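Local coordinates for regulatory protein BlaR1 (Bacillus licheniformis, PDB 1NRF) that probably senses beta-lactam antibiotics at the cell surface through acylation of a serine in its extracellular domain and passes the signal to the cytoplasm, at residues Ser63-Phe68 against Arg129-Ser134; Phe68-Ala73 against Glu181-Ser186; Ser76-Lys81 against Gln117-Gln122; Ser109-Trp114 against Gly199-Ser204. All coordinates share one frame; numbering follows the deposited sequence.

Contact 1: residues Ser63-Phe68 against Arg129-Ser134; sequences STYKVF and RHYLKS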
loop_
_atom_site.group_PDB
_atom_site.type_symbol
_atom_site.label_atom_id
_atom_site.label_comp_id
_atom_site.label_asym_id
_atom_site.label_seq_id
_atom_site.Cartn_x
_atom_site.Cartn_y
_atom_site.Cartn_z
ATOM N N SER A 63 -4.391 5.377 -1.621
ATOM C CA SER A 63 -4.226 4.310 -2.609
ATOM C C SER A 63 -3.497 3.041 -2.140
ATOM O O SER A 63 -3.510 2.049 -2.858
ATOM C CB SER A 63 -3.525 4.830 -3.859
ATOM O OG SER A 63 -4.439 5.439 -4.737
ATOM N N THR A 64 -2.859 3.051 -0.966
ATOM C CA THR A 64 -2.177 1.830 -0.509
ATOM C C THR A 64 -3.203 0.746 -0.221
ATOM O O THR A 64 -2.906 -0.445 -0.291
ATOM C CB THR A 64 -1.322 2.033 0.804
ATOM O OG1 THR A 64 -2.174 2.335 1.920
ATOM C CG2 THR A 64 -0.304 3.132 0.608
ATOM N N TYR A 65 -4.422 1.175 0.085
ATOM C CA TYR A 65 -5.488 0.251 0.426
ATOM C C TYR A 65 -6.064 -0.539 -0.768
ATOM O O TYR A 65 -6.722 -1.571 -0.584
ATOM C CB TYR A 65 -6.604 1.027 1.145
ATOM C CG TYR A 65 -7.737 0.147 1.569
ATOM C CD1 TYR A 65 -7.589 -0.725 2.643
ATOM C CD2 TYR A 65 -8.918 0.101 0.833
ATOM C CE1 TYR A 65 -8.579 -1.631 2.969
ATOM C CE2 TYR A 65 -9.922 -0.798 1.147
ATOM C CZ TYR A 65 -9.744 -1.668 2.216
ATOM O OH TYR A 65 -10.713 -2.585 2.525
ATOM N N LYS A 66 -5.820 -0.052 -1.983
ATOM C CA LYS A 66 -6.313 -0.705 -3.196
ATOM C C LYS A 66 -5.922 -2.190 -3.294
ATOM O O LYS A 66 -6.617 -2.990 -3.923
ATOM C CB LYS A 66 -5.804 0.040 -4.431
ATOM C CG LYS A 66 -6.516 1.349 -4.749
ATOM C CD LYS A 66 -5.834 2.001 -5.947
ATOM C CE LYS A 66 -6.589 3.203 -6.474
ATOM N NZ LYS A 66 -6.709 4.279 -5.479
ATOM N N VAL A 67 -4.804 -2.550 -2.670
ATOM C CA VAL A 67 -4.335 -3.932 -2.665
ATOM C C VAL A 67 -5.382 -4.828 -2.000
ATOM O O VAL A 67 -5.720 -5.897 -2.512
ATOM C CB VAL A 67 -2.988 -4.063 -1.891
ATOM C CG1 VAL A 67 -2.591 -5.521 -1.760
ATOM C CG2 VAL A 67 -1.888 -3.280 -2.614
ATOM N N PHE A 68 -5.901 -4.378 -0.866
ATOM C CA PHE A 68 -6.894 -5.158 -0.145
ATOM C C PHE A 68 -8.277 -4.972 -0.743
ATOM O O PHE A 68 -9.123 -5.855 -0.651
ATOM C CB PHE A 68 -6.880 -4.795 1.341
ATOM C CG PHE A 68 -5.610 -5.184 2.038
ATOM C CD1 PHE A 68 -4.485 -4.366 1.976
ATOM C CD2 PHE A 68 -5.517 -6.397 2.705
ATOM C CE1 PHE A 68 -3.284 -4.754 2.567
ATOM C CE2 PHE A 68 -4.320 -6.794 3.301
ATOM C CZ PHE A 68 -3.201 -5.968 3.231
ATOM N N ARG A 129 -17.452 -3.270 5.821
ATOM C CA ARG A 129 -17.083 -3.185 7.226
ATOM C C ARG A 129 -16.695 -4.568 7.751
ATOM O O ARG A 129 -15.740 -4.711 8.521
ATOM C CB ARG A 129 -18.237 -2.609 8.056
ATOM C CG ARG A 129 -18.661 -1.198 7.648
ATOM C CD ARG A 129 -19.255 -0.437 8.827
ATOM N NE ARG A 129 -19.674 0.920 8.473
ATOM C CZ ARG A 129 -19.696 1.948 9.321
ATOM N NH1 ARG A 129 -19.316 1.785 10.583
ATOM N NH2 ARG A 129 -20.109 3.142 8.914
ATOM N N HIS A 130 -17.433 -5.588 7.319
ATOM C CA HIS A 130 -17.171 -6.964 7.732
ATOM C C HIS A 130 -15.736 -7.347 7.375
ATOM O O HIS A 130 -15.028 -7.988 8.164
ATOM C CB HIS A 130 -18.149 -7.907 7.025
ATOM C CG HIS A 130 -17.893 -9.357 7.290
ATOM N ND1 HIS A 130 -18.152 -9.950 8.509
ATOM C CD2 HIS A 130 -17.375 -10.328 6.501
ATOM C CE1 HIS A 130 -17.803 -11.224 8.458
ATOM N NE2 HIS A 130 -17.328 -11.479 7.251
ATOM N N TYR A 131 -15.325 -6.944 6.177
ATOM C CA TYR A 131 -13.992 -7.222 5.649
ATOM C C TYR A 131 -12.879 -6.614 6.497
ATOM O O TYR A 131 -11.959 -7.315 6.924
ATOM C CB TYR A 131 -13.894 -6.699 4.212
ATOM C CG TYR A 131 -12.587 -7.008 3.514
ATOM C CD1 TYR A 131 -12.190 -8.326 3.283
ATOM C CD2 TYR A 131 -11.758 -5.978 3.057
ATOM C CE1 TYR A 131 -11.007 -8.613 2.610
ATOM C CE2 TYR A 131 -10.573 -6.253 2.383
ATOM C CZ TYR A 131 -10.206 -7.573 2.160
ATOM O OH TYR A 131 -9.054 -7.851 1.459
ATOM N N LEU A 132 -12.969 -5.310 6.738
ATOM C CA LEU A 132 -11.963 -4.618 7.531
ATOM C C LEU A 132 -11.798 -5.320 8.872
ATOM O O LEU A 132 -10.708 -5.337 9.442
ATOM C CB LEU A 132 -12.355 -3.159 7.744
ATOM C CG LEU A 132 -12.472 -2.301 6.490
ATOM C CD1 LEU A 132 -13.003 -0.918 6.870
ATOM C CD2 LEU A 132 -11.112 -2.202 5.803
ATOM N N LYS A 133 -12.884 -5.894 9.380
ATOM C CA LYS A 133 -12.810 -6.607 10.642
ATOM C C LYS A 133 -12.189 -7.979 10.416
ATOM O O LYS A 133 -11.369 -8.426 11.219
ATOM C CB LYS A 133 -14.193 -6.758 11.273
ATOM C CG LYS A 133 -14.713 -5.494 11.923
ATOM C CD LYS A 133 -16.077 -5.723 12.563
ATOM C CE LYS A 133 -16.607 -4.434 13.192
ATOM N NZ LYS A 133 -17.926 -4.621 13.877
ATOM N N SER A 134 -12.556 -8.637 9.315
ATOM C CA SER A 134 -12.018 -9.961 9.041
ATOM C C SER A 134 -10.491 -9.971 8.905
ATOM O O SER A 134 -9.851 -10.970 9.205
ATOM C CB SER A 134 -12.690 -10.590 7.796
ATOM O OG SER A 134 -12.331 -9.960 6.572
#
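Tyr65 OH lies in the plane of the Tyr131 ring, at its edge, 3.6 Å from Tyr131 CD2. The Phe68 ring has Tyr131 OH near its plane, also at the edge. Leu132 CD2 comes obliquely to the Tyr65 ring, 3.8 Å from Tyr65 CE1 and still nearer the phenol oxygen, at 3.3 Å from Tyr65 OH. The two tyrosines slide past each other in opposite directions, and both send CG anti to the backbone N (chi1 -178° for Tyr65, -176° for Tyr131), which carries each phenol across to the facing segment. Tyr131 OH thereby reaches the backbone of the other helix, 2.9 Å from Phe68 O. Residues 63-68 carry a sequence consistent with the SxxK motif of the penicillin-binding fold: Ser63, the probable acylation site, stands one turn ahead of Lys66, whose NZ donates to Ser63 OG over 2.7 Å. Helix 125-134 does not touch this pair; it packs on the same stretch of chain through Tyr65 and Phe68. Tyr137 adds edge-to-face partners to the rings of Tyr65 and Phe68. Within helix 125-134, Ser134 OG donates to a lone pair of Tyr131 O in the carbonyl plane, at a C=O...OG angle of 114°.

Contact 2: residues Phe68-Ala73 against Glu181-Ser186; sequences FSALLA and ETVKDS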
loop_
_atom_site.group_PDB
_atom_site.type_symbol
_atom_site.label_atom_id
_atom_site.label_comp_id
_atom_site.label_asym_id
_atom_site.label_seq_id
_atom_site.Cartn_x
_atom_site.Cartn_y
_atom_site.Cartn_z
ATOM N N PHE A 68 -5.901 -4.378 -0.866
ATOM C CA PHE A 68 -6.894 -5.158 -0.145
ATOM C C PHE A 68 -8.277 -4.972 -0.743
ATOM O O PHE A 68 -9.123 -5.855 -0.651
ATOM C CB PHE A 68 -6.880 -4.795 1.341
ATOM C CG PHE A 68 -5.610 -5.184 2.038
ATOM C CD1 PHE A 68 -4.485 -4.366 1.976
ATOM C CD2 PHE A 68 -5.517 -6.397 2.705
ATOM C CE1 PHE A 68 -3.284 -4.754 2.567
ATOM C CE2 PHE A 68 -4.320 -6.794 3.301
ATOM C CZ PHE A 68 -3.201 -5.968 3.231
ATOM N N SER A 69 -8.502 -3.820 -1.358
ATOM C CA SER A 69 -9.778 -3.558 -2.007
ATOM C C SER A 69 -9.902 -4.576 -3.141
ATOM O O SER A 69 -10.950 -5.195 -3.332
ATOM C CB SER A 69 -9.800 -2.140 -2.587
ATOM O OG SER A 69 -10.956 -1.936 -3.386
ATOM N N ALA A 70 -8.808 -4.743 -3.879
ATOM C CA ALA A 70 -8.753 -5.671 -5.003
ATOM C C ALA A 70 -8.945 -7.123 -4.563
ATOM O O ALA A 70 -9.582 -7.913 -5.253
ATOM C CB ALA A 70 -7.418 -5.515 -5.727
ATOM N N LEU A 71 -8.393 -7.464 -3.404
ATOM C CA LEU A 71 -8.487 -8.818 -2.873
ATOM C C LEU A 71 -9.925 -9.183 -2.496
ATOM O O LEU A 71 -10.371 -10.305 -2.730
ATOM C CB LEU A 71 -7.574 -8.957 -1.655
ATOM C CG LEU A 71 -7.461 -10.340 -1.009
ATOM C CD1 LEU A 71 -6.971 -11.383 -2.009
ATOM C CD2 LEU A 71 -6.503 -10.225 0.160
ATOM N N LEU A 72 -10.646 -8.235 -1.907
ATOM C CA LEU A 72 -12.023 -8.483 -1.523
ATOM C C LEU A 72 -12.848 -8.650 -2.794
ATOM O O LEU A 72 -13.680 -9.549 -2.877
ATOM C CB LEU A 72 -12.575 -7.322 -0.690
ATOM C CG LEU A 72 -14.075 -7.398 -0.372
ATOM C CD1 LEU A 72 -14.357 -8.605 0.512
ATOM C CD2 LEU A 72 -14.533 -6.122 0.309
ATOM N N ALA A 73 -12.601 -7.790 -3.783
ATOM C CA ALA A 73 -13.330 -7.840 -5.047
ATOM C C ALA A 73 -13.207 -9.204 -5.728
ATOM O O ALA A 73 -14.187 -9.739 -6.256
ATOM C CB ALA A 73 -12.836 -6.743 -5.976
ATOM N N GLU A 181 -2.293 -14.519 -5.610
ATOM C CA GLU A 181 -1.368 -14.461 -6.738
ATOM C C GLU A 181 -1.750 -13.349 -7.704
ATOM O O GLU A 181 -0.877 -12.690 -8.273
ATOM C CB GLU A 181 -1.356 -15.801 -7.481
ATOM C CG GLU A 181 -0.324 -16.788 -6.975
ATOM C CD GLU A 181 -0.590 -18.212 -7.461
ATOM O OE1 GLU A 181 -0.924 -18.393 -8.657
ATOM O OE2 GLU A 181 -0.453 -19.151 -6.644
ATOM N N THR A 182 -3.057 -13.150 -7.883
ATOM C CA THR A 182 -3.564 -12.115 -8.776
ATOM C C THR A 182 -3.230 -10.721 -8.251
ATOM O O THR A 182 -2.787 -9.860 -9.006
ATOM C CB THR A 182 -5.094 -12.220 -8.949
ATOM O OG1 THR A 182 -5.447 -13.556 -9.333
ATOM C CG2 THR A 182 -5.563 -11.256 -10.026
ATOM N N VAL A 183 -3.449 -10.498 -6.958
ATOM C CA VAL A 183 -3.144 -9.199 -6.361
ATOM C C VAL A 183 -1.636 -8.989 -6.342
ATOM O O VAL A 183 -1.154 -7.855 -6.448
ATOM C CB VAL A 183 -3.686 -9.087 -4.914
ATOM C CG1 VAL A 183 -3.164 -7.823 -4.259
ATOM C CG2 VAL A 183 -5.212 -9.075 -4.934
ATOM N N LYS A 184 -0.901 -10.092 -6.210
ATOM C CA LYS A 184 0.555 -10.038 -6.181
ATOM C C LYS A 184 1.090 -9.523 -7.508
ATOM O O LYS A 184 1.973 -8.675 -7.528
ATOM C CB LYS A 184 1.144 -11.417 -5.862
ATOM C CG LYS A 184 1.368 -11.634 -4.378
ATOM C CD LYS A 184 1.915 -13.023 -4.041
ATOM C CE LYS A 184 2.304 -13.092 -2.561
ATOM N NZ LYS A 184 2.817 -14.422 -2.106
ATOM N N ASP A 185 0.536 -10.021 -8.614
ATOM C CA ASP A 185 0.965 -9.584 -9.940
ATOM C C ASP A 185 0.585 -8.136 -10.213
ATOM O O ASP A 185 1.323 -7.416 -10.878
ATOM C CB ASP A 185 0.348 -10.455 -11.035
ATOM C CG ASP A 185 0.734 -11.908 -10.914
ATOM O OD1 ASP A 185 1.929 -12.187 -10.686
ATOM O OD2 ASP A 185 -0.157 -12.773 -11.061
ATOM N N SER A 186 -0.570 -7.714 -9.711
ATOM C CA SER A 186 -1.031 -6.347 -9.926
ATOM C C SER A 186 -0.066 -5.294 -9.379
ATOM O O SER A 186 -0.018 -4.172 -9.882
ATOM C CB SER A 186 -2.407 -6.150 -9.283
ATOM O OG SER A 186 -2.347 -6.363 -7.880
#
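Val183 carries this contact from its side, set against the backbone and CB atoms of Ala70 and Leu71. Its CB projects from helix 177-187 toward helix 66-76, and there the side chain forks. Val183 CG1 stands anti to the backbone N (chi1 171°) and turns to Val67, one helical turn before Leu71, where it packs on Val67 CG1. CG2, on the branch beside the backbone N, does the touching across the two segments. Val183 CG2 lies 3.9 Å from Leu71 CA, 4.0 Å from Leu71 CB and 4.1 Å from Leu71 CD1, while Ala70 CB is a little farther from it, at 4.3 Å. The Leu71 side chain crosses that of Val183 at about a right angle, with its CB and CD1 against the methyl CG2. The backbones come close, with 6.4 Å between Leu71 CA and Val183 CA, consistent with the small side chain of Ala70 beside them. Helix 66-76 is the central hydrophobic helix of the all-helical part of the penicillin-binding fold, and this is one of its several covered sides: Ala70 also touches Phe116, Leu104 and Met108, and Leu71 touches Phe175 and Tyr131. No hydrogen bond joins the segments. Their amides pair within their own helices, as from Leu72 N to Phe68 O, so the contact rests on shape and on dispersion between buried aliphatic groups.

Contact 3: residues Ser76-Lys81 against Gln117-Gln122; sequences SGIITK and QKLDRQ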
loop_
_atom_site.group_PDB
_atom_site.type_symbol
_atom_site.label_atom_id
_atom_site.label_comp_id
_atom_site.label_asym_id
_atom_site.label_seq_id
_atom_site.Cartn_x
_atom_site.Cartn_y
_atom_site.Cartn_z
ATOM N N SER A 76 -14.993 -12.038 -3.789
ATOM C CA SER A 76 -16.446 -11.929 -3.904
ATOM C C SER A 76 -16.967 -12.342 -5.279
ATOM O O SER A 76 -18.168 -12.537 -5.463
ATOM C CB SER A 76 -16.893 -10.491 -3.626
ATOM O OG SER A 76 -16.861 -10.201 -2.243
ATOM N N GLY A 77 -16.059 -12.468 -6.238
ATOM C CA GLY A 77 -16.462 -12.836 -7.577
ATOM C C GLY A 77 -16.834 -11.610 -8.389
ATOM O O GLY A 77 -17.279 -11.730 -9.535
ATOM N N ILE A 78 -16.658 -10.426 -7.803
ATOM C CA ILE A 78 -16.971 -9.172 -8.494
ATOM C C ILE A 78 -16.120 -9.026 -9.757
ATOM O O ILE A 78 -16.534 -8.387 -10.722
ATOM C CB ILE A 78 -16.734 -7.944 -7.581
ATOM C CG1 ILE A 78 -17.613 -8.047 -6.333
ATOM C CG2 ILE A 78 -17.058 -6.662 -8.329
ATOM C CD1 ILE A 78 -19.089 -8.257 -6.622
ATOM N N ILE A 79 -14.927 -9.619 -9.729
ATOM C CA ILE A 79 -14.003 -9.602 -10.857
ATOM C C ILE A 79 -13.173 -10.876 -10.797
ATOM O O ILE A 79 -13.119 -11.538 -9.762
ATOM C CB ILE A 79 -13.037 -8.380 -10.824
ATOM C CG1 ILE A 79 -12.352 -8.278 -9.458
ATOM C CG2 ILE A 79 -13.794 -7.105 -11.129
ATOM C CD1 ILE A 79 -11.360 -7.156 -9.378
ATOM N N THR A 80 -12.533 -11.217 -11.911
ATOM C CA THR A 80 -11.701 -12.415 -11.988
ATOM C C THR A 80 -10.392 -12.102 -12.698
ATOM O O THR A 80 -10.268 -11.077 -13.358
ATOM C CB THR A 80 -12.416 -13.560 -12.763
ATOM O OG1 THR A 80 -12.879 -13.068 -14.025
ATOM C CG2 THR A 80 -13.602 -14.085 -11.979
ATOM N N LYS A 81 -9.416 -12.990 -12.554
ATOM C CA LYS A 81 -8.113 -12.826 -13.192
ATOM C C LYS A 81 -8.274 -12.539 -14.684
ATOM O O LYS A 81 -7.569 -11.698 -15.246
ATOM C CB LYS A 81 -7.286 -14.106 -12.990
ATOM C CG LYS A 81 -6.229 -14.419 -14.063
ATOM C CD LYS A 81 -5.065 -13.425 -14.068
ATOM C CE LYS A 81 -3.967 -13.850 -15.052
ATOM N NZ LYS A 81 -2.867 -12.847 -15.179
ATOM N N GLN A 117 -13.398 2.239 -6.562
ATOM C CA GLN A 117 -14.558 2.846 -5.919
ATOM C C GLN A 117 -15.839 2.159 -6.389
ATOM O O GLN A 117 -16.675 1.750 -5.580
ATOM C CB GLN A 117 -14.619 4.335 -6.255
ATOM C CG GLN A 117 -14.365 5.253 -5.074
ATOM C CD GLN A 117 -14.179 6.698 -5.496
ATOM O OE1 GLN A 117 -14.284 7.615 -4.680
ATOM N NE2 GLN A 117 -13.888 6.909 -6.774
ATOM N N LYS A 118 -15.996 2.032 -7.701
ATOM C CA LYS A 118 -17.182 1.392 -8.238
ATOM C C LYS A 118 -17.124 -0.089 -7.903
ATOM O O LYS A 118 -18.115 -0.810 -8.033
ATOM C CB LYS A 118 -17.272 1.616 -9.754
ATOM C CG LYS A 118 -17.332 3.109 -10.150
ATOM C CD LYS A 118 -18.069 3.369 -11.483
ATOM C CE LYS A 118 -17.349 2.797 -12.704
ATOM N NZ LYS A 118 -18.039 3.135 -13.995
ATOM N N LEU A 119 -15.954 -0.530 -7.452
ATOM C CA LEU A 119 -15.737 -1.922 -7.075
ATOM C C LEU A 119 -16.199 -2.086 -5.629
ATOM O O LEU A 119 -16.807 -3.093 -5.270
ATOM C CB LEU A 119 -14.248 -2.257 -7.199
ATOM C CG LEU A 119 -13.791 -3.595 -7.792
ATOM C CD1 LEU A 119 -14.518 -3.878 -9.094
ATOM C CD2 LEU A 119 -12.286 -3.545 -8.021
ATOM N N ASP A 120 -15.916 -1.074 -4.810
ATOM C CA ASP A 120 -16.292 -1.070 -3.395
ATOM C C ASP A 120 -17.798 -0.872 -3.218
ATOM O O ASP A 120 -18.390 -1.374 -2.262
ATOM C CB ASP A 120 -15.539 0.045 -2.642
ATOM C CG ASP A 120 -14.104 -0.347 -2.270
ATOM O OD1 ASP A 120 -13.623 -1.407 -2.729
ATOM O OD2 ASP A 120 -13.452 0.414 -1.516
ATOM N N ARG A 121 -18.407 -0.134 -4.141
ATOM C CA ARG A 121 -19.842 0.132 -4.096
ATOM C C ARG A 121 -20.666 -1.102 -4.446
ATOM O O ARG A 121 -21.796 -1.256 -3.978
ATOM C CB ARG A 121 -20.195 1.277 -5.054
ATOM C CG ARG A 121 -19.679 2.645 -4.608
ATOM C CD ARG A 121 -19.400 3.555 -5.796
ATOM N NE ARG A 121 -19.027 4.912 -5.392
ATOM C CZ ARG A 121 -18.510 5.818 -6.217
ATOM N NH1 ARG A 121 -18.295 5.508 -7.490
ATOM N NH2 ARG A 121 -18.233 7.040 -5.780
ATOM N N GLN A 122 -20.097 -1.984 -5.265
ATOM C CA GLN A 122 -20.799 -3.194 -5.665
ATOM C C GLN A 122 -20.861 -4.150 -4.473
ATOM O O GLN A 122 -21.833 -4.891 -4.298
ATOM C CB GLN A 122 -20.083 -3.859 -6.850
ATOM C CG GLN A 122 -20.958 -4.828 -7.649
ATOM C CD GLN A 122 -20.274 -5.387 -8.906
ATOM O OE1 GLN A 122 -19.633 -4.650 -9.669
ATOM N NE2 GLN A 122 -20.426 -6.692 -9.131
#
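Ile78 packs on Leu119 and Gln122, and Ile79 on Leu119, just where helix 66-76 ends in a Schellman motif. Gly77, with positive phi (87°), turns the chain out of the last helical turn, and the two isoleucines that follow are laid against helix 113-123, which places the exit of the central helix against a neighbouring helix of the all-helical part of the fold. The buried side is the inner one, with close van der Waals packing. Leu119 puts both methyls to work: CD1 meets Ile78 CG2 at 3.8 Å and Ile79 CG2 at 3.9 Å, while Leu119 CD2 meets Ile79 CD1 at 4.0 Å. Ile79 crosses Leu119 at about a right angle. Its CG1 sits between the backbone N and the carbonyl carbon (chi1 51°), which leaves CG2 on the branch beside the backbone N, facing Leu119 CD1. Ala73 of helix 66-76 touches Ile79 and Leu119 as well. One turn farther along helix 113-123 the contact opens to solvent. There Gln122, an exposed residue, stretches out with CG anti to the backbone N (chi1 -160°) and comes to Ile78 from the opposite direction, bringing its amide against an aliphatic side chain with no hydrogen bond between the segments. Ile78 spans the two regimes, since the same CG2 that touches Leu119 also lies 3.5 Å from Gln122 CD. The shortest approach is nevertheless on this exposed side, where Ile78 CD1 comes to 3.2 Å from Gln122 NE2.

Contact 4: residues Ser109-Trp114 against Gly199-Ser204; sequences SSSTTW and GKTGTS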
loop_
_atom_site.group_PDB
_atom_site.type_symbol
_atom_site.label_atom_id
_atom_site.label_comp_id
_atom_site.label_asym_id
_atom_site.label_seq_id
_atom_site.Cartn_x
_atom_site.Cartn_y
_atom_site.Cartn_z
ATOM N N SER A 109 -1.620 0.301 -11.342
ATOM C CA SER A 109 -0.453 1.066 -11.781
ATOM C C SER A 109 -0.774 2.541 -11.800
ATOM O O SER A 109 0.033 3.373 -11.398
ATOM C CB SER A 109 -0.029 0.661 -13.192
ATOM O OG SER A 109 -0.020 -0.740 -13.346
ATOM N N SER A 110 -1.973 2.856 -12.261
ATOM C CA SER A 110 -2.395 4.232 -12.380
ATOM C C SER A 110 -3.183 4.768 -11.186
ATOM O O SER A 110 -3.484 5.963 -11.116
ATOM C CB SER A 110 -3.198 4.372 -13.670
ATOM O OG SER A 110 -2.401 3.950 -14.772
ATOM N N SER A 111 -3.491 3.898 -10.231
ATOM C CA SER A 111 -4.260 4.324 -9.072
ATOM C C SER A 111 -5.555 4.964 -9.562
ATOM O O SER A 111 -5.999 5.982 -9.026
ATOM C CB SER A 111 -3.476 5.342 -8.233
ATOM O OG SER A 111 -2.367 4.740 -7.594
ATOM N N THR A 112 -6.140 4.380 -10.602
ATOM C CA THR A 112 -7.393 4.885 -11.145
ATOM C C THR A 112 -8.411 4.612 -10.063
ATOM O O THR A 112 -8.966 3.522 -9.969
ATOM C CB THR A 112 -7.786 4.149 -12.432
ATOM O OG1 THR A 112 -6.802 4.412 -13.441
ATOM C CG2 THR A 112 -9.150 4.618 -12.921
ATOM N N THR A 113 -8.627 5.625 -9.236
ATOM C CA THR A 113 -9.537 5.547 -8.108
ATOM C C THR A 113 -10.953 5.113 -8.419
ATOM O O THR A 113 -11.495 4.271 -7.704
ATOM C CB THR A 113 -9.574 6.893 -7.364
ATOM O OG1 THR A 113 -8.260 7.192 -6.870
ATOM C CG2 THR A 113 -10.542 6.834 -6.190
ATOM N N TRP A 114 -11.557 5.661 -9.478
ATOM C CA TRP A 114 -12.938 5.300 -9.800
ATOM C C TRP A 114 -13.153 3.804 -9.987
ATOM O O TRP A 114 -14.221 3.284 -9.670
ATOM C CB TRP A 114 -13.455 6.067 -11.034
ATOM C CG TRP A 114 -12.802 5.753 -12.369
ATOM C CD1 TRP A 114 -11.898 6.527 -13.034
ATOM C CD2 TRP A 114 -13.085 4.638 -13.227
ATOM N NE1 TRP A 114 -11.610 5.974 -14.255
ATOM C CE2 TRP A 114 -12.326 4.815 -14.400
ATOM C CE3 TRP A 114 -13.912 3.509 -13.120
ATOM C CZ2 TRP A 114 -12.367 3.905 -15.468
ATOM C CZ3 TRP A 114 -13.954 2.600 -14.184
ATOM C CH2 TRP A 114 -13.185 2.809 -15.342
ATOM N N GLY A 199 5.116 -3.181 -4.834
ATOM C CA GLY A 199 4.766 -2.027 -4.031
ATOM C C GLY A 199 3.582 -1.232 -4.544
ATOM O O GLY A 199 3.058 -1.493 -5.627
ATOM N N LYS A 200 3.155 -0.248 -3.757
ATOM C CA LYS A 200 2.027 0.594 -4.132
ATOM C C LYS A 200 2.096 1.951 -3.433
ATOM O O LYS A 200 2.313 2.031 -2.223
ATOM C CB LYS A 200 0.712 -0.118 -3.799
ATOM C CG LYS A 200 -0.375 0.086 -4.861
ATOM C CD LYS A 200 -1.283 1.242 -4.498
ATOM C CE LYS A 200 -1.830 1.924 -5.722
ATOM N NZ LYS A 200 -0.805 2.847 -6.265
ATOM N N THR A 201 1.920 3.013 -4.214
ATOM C CA THR A 201 1.970 4.384 -3.699
ATOM C C THR A 201 0.633 4.879 -3.177
ATOM O O THR A 201 -0.415 4.330 -3.494
ATOM C CB THR A 201 2.384 5.395 -4.785
ATOM O OG1 THR A 201 1.436 5.334 -5.860
ATOM C CG2 THR A 201 3.772 5.107 -5.296
ATOM N N GLY A 202 0.695 5.956 -2.403
ATOM C CA GLY A 202 -0.498 6.563 -1.853
ATOM C C GLY A 202 -0.247 8.042 -1.643
ATOM O O GLY A 202 0.825 8.434 -1.170
ATOM N N THR A 203 -1.219 8.865 -2.020
ATOM C CA THR A 203 -1.106 10.309 -1.847
ATOM C C THR A 203 -2.373 10.884 -1.223
ATOM O O THR A 203 -3.483 10.489 -1.580
ATOM C CB THR A 203 -0.866 11.037 -3.184
ATOM O OG1 THR A 203 0.371 10.600 -3.754
ATOM C CG2 THR A 203 -0.801 12.545 -2.957
ATOM N N SER A 204 -2.188 11.814 -0.290
ATOM C CA SER A 204 -3.293 12.471 0.396
ATOM C C SER A 204 -2.956 13.927 0.663
ATOM O O SER A 204 -1.796 14.265 0.894
ATOM C CB SER A 204 -3.593 11.780 1.730
ATOM O OG SER A 204 -4.592 10.787 1.582
#
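Ser111 and Lys200 face each other across the active-site cleft, and their side-chain ends are joined by one hydrogen bond, from Lys200 NZ to Ser111 OG at 2.8 Å. The serine comes from the turn after helix 104-110, where as the positive-phi residue of a Schellman motif it aims its CB at strand 195-205. Its OG lies anti to the carbonyl carbon (chi1 -69°) and meets the end of the lysine, with Lys200 CE also only 3.4 Å from Ser111 OG. The lysine does not run straight across. Its chain bends at chi2 (-95°) and again at chi4, turning NZ back toward its own strand, so that Lys200 NZ also donates to Thr201 O at 3.2 Å, tilted 24° from the carbonyl plane. Lys200, Thr201 and Gly202 form a sequence consistent with the KTG motif of penicillin-binding proteins, and Ser111 probably corresponds to the serine of their second motif. Ser63, the probable acylation site, lies beside this pair, with its OG close to Ser111 OG. Lys200 NZ thus joins a hydroxyl of the helical part to a carbonyl of its own strand, a polar link that probably fixes the position of Ser111 OG close to Ser63.

Overall arrangement
From the N terminus, the first three loops open at, within and just after helix 66-76. Contact 1 returns to its start from helix 125-134, contact 2 reaches its middle from helix 177-187, and contact 3, just past its end, is met by helix 113-123. Contact 3 is nested inside the loops of both contact 1 and contact 2, while contacts 1 and 2 cross and share Phe68. Contact 4, which ties 109-114 to strand 195-205, crosses all the others. The first three therefore pack helices on helix 66-76 and the loop that follows it, whereas contact 4 bridges the helical part to the sheet. It touches contact 1 round Ser63, and contact 2 joins contact 3 through Ser69 OG and Asp120 OD1.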